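Local structure of EreC (Klebsiella pneumoniae, 6XCQ) at residues S81-R84 with Y85-R89. The protein probably hydrolyses the macrolide ring ester of erythromycin and so confers resistance to macrolide antibiotics. The protein carries 1 engineered substitution. Residues are numbered along the deposited sequence; the frame is centred on the assembly and turned at random.
Sequences SLIR and YLVER
R84 and E88 sit one helical turn apart and are joined by a two-pronged salt bridge. The guanidinium meets the carboxylate side-on. R84 NE donates to E88 OE2 at 2.9 Å, and this bond is nearly straight (164°). R84 NH2 donates to E88 OE1 at 3.1 Å, and that oxygen accepts through its syn lone pair. A weak third bond runs from R84 NH2 to E88 OE2. The two flat groups are not coplanar; their planes are 48° apart. NE comes to OE2 from above the carboxylate plane, although OE2 itself lies close to the guanidinium plane. A bend at chi3 (72°) in R84 turns its end group to E88, whose chain is extended beyond CG.

Both charged groups have further partners. E88 OE2 is also hydrogen-bonded to the hydroxyl of Y142 on helix 126-146. R84 NH1 is hydrogen-bonded to the carbonyl oxygen of P42. The pair thus ties helix 73-90 to a neighbouring helix and to the loop at P42. This is an i to i+4 salt bridge on an alpha-helix, near the C-terminal end of that helix, which leads into strand 94-97 of the central mixed sheet.

The backbone acceptors follow the same spacing. S81 O accepts from Y85 N at 3.1 Å, and L82 O from L86 N at 2.9 Å. I83 O receives V87 N at 2.8 Å, and R84 O receives E88 N at the same distance.

I83 and V87 lie side by side, with I83 CG2 4.1 Å from V87 CG2. L82, I83 and L86 also pack on strand 62-65. S81 OG is hydrogen-bonded to the carbonyl oxygen of L39. The hydroxyl of the buried Y85 has two hydrogen-bond partners, T54 OG1 and H90 NE2.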
# COMPACT_ATOMS: atom_id res chain seq x y z
N SER A 81 16.48 2.12 4.65
CA SER A 81 17.16 2.35 5.92
C SER A 81 16.26 2.03 7.11
O SER A 81 16.70 1.41 8.08
CB SER A 81 17.65 3.80 6.00
OG SER A 81 18.74 4.00 5.11
N LEU A 82 15.01 2.46 7.06
CA LEU A 82 14.14 2.23 8.20
C LEU A 82 13.71 0.77 8.28
O LEU A 82 13.42 0.27 9.37
CB LEU A 82 12.94 3.16 8.13
CG LEU A 82 13.33 4.56 8.61
CD1 LEU A 82 12.31 5.61 8.22
CD2 LEU A 82 13.52 4.53 10.11
N ILE A 83 13.67 0.06 7.16
CA ILE A 83 13.49 -1.39 7.20
C ILE A 83 14.64 -2.04 7.96
O ILE A 83 14.43 -2.85 8.87
CB ILE A 83 13.34 -1.95 5.77
CG1 ILE A 83 11.99 -1.54 5.18
CG2 ILE A 83 13.45 -3.47 5.75
CD1 ILE A 83 11.91 -1.69 3.65
N ARG A 84 15.88 -1.64 7.64
CA ARG A 84 17.04 -2.14 8.39
C ARG A 84 16.88 -1.91 9.89
O ARG A 84 17.11 -2.82 10.69
CB ARG A 84 18.32 -1.46 7.89
CG ARG A 84 18.96 -2.13 6.70
CD ARG A 84 20.43 -1.75 6.59
NE ARG A 84 21.19 -2.40 7.66
CZ ARG A 84 22.40 -2.01 8.06
NH1 ARG A 84 22.99 -0.97 7.49
NH2 ARG A 84 23.00 -2.67 9.04
N TYR A 85 16.48 -0.70 10.28
CA TYR A 85 16.31 -0.41 11.71
C TYR A 85 15.23 -1.29 12.34
O TYR A 85 15.42 -1.83 13.43
CB TYR A 85 15.98 1.07 11.88
CG TYR A 85 15.45 1.41 13.25
CD1 TYR A 85 16.30 1.45 14.35
CD2 TYR A 85 14.12 1.72 13.44
CE1 TYR A 85 15.83 1.79 15.60
CE2 TYR A 85 13.63 2.06 14.68
CZ TYR A 85 14.49 2.09 15.76
OH TYR A 85 13.99 2.43 17.00
N LEU A 86 14.08 -1.41 11.68
CA LEU A 86 12.98 -2.17 12.27
C LEU A 86 13.30 -3.66 12.30
O LEU A 86 12.97 -4.36 13.27
CB LEU A 86 11.69 -1.91 11.50
CG LEU A 86 11.13 -0.50 11.63
CD1 LEU A 86 10.01 -0.24 10.60
CD2 LEU A 86 10.66 -0.28 13.05
N VAL A 87 13.95 -4.16 11.25
CA VAL A 87 14.29 -5.58 11.20
C VAL A 87 15.40 -5.89 12.19
O VAL A 87 15.27 -6.78 13.04
CB VAL A 87 14.67 -5.99 9.77
CG1 VAL A 87 15.37 -7.36 9.79
CG2 VAL A 87 13.43 -6.04 8.90
N GLU A 88 16.50 -5.14 12.12
CA GLU A 88 17.68 -5.53 12.87
C GLU A 88 17.63 -5.11 14.33
O GLU A 88 18.33 -5.72 15.16
CB GLU A 88 18.94 -4.96 12.23
CG GLU A 88 19.15 -5.49 10.85
CD GLU A 88 20.36 -4.87 10.21
OE1 GLU A 88 21.16 -4.30 10.97
OE2 GLU A 88 20.49 -4.93 8.98
N ARG A 89 16.82 -4.12 14.68
CA ARG A 89 16.80 -3.67 16.06
C ARG A 89 15.50 -3.92 16.78
O ARG A 89 15.48 -3.90 18.02
CB ARG A 89 17.14 -2.17 16.14
CG ARG A 89 18.57 -1.88 15.76
CD ARG A 89 19.55 -2.48 16.78
NE ARG A 89 20.93 -2.04 16.53
CZ ARG A 89 21.43 -0.89 16.96
NH1 ARG A 89 20.68 -0.06 17.68
NH2 ARG A 89 22.69 -0.57 16.68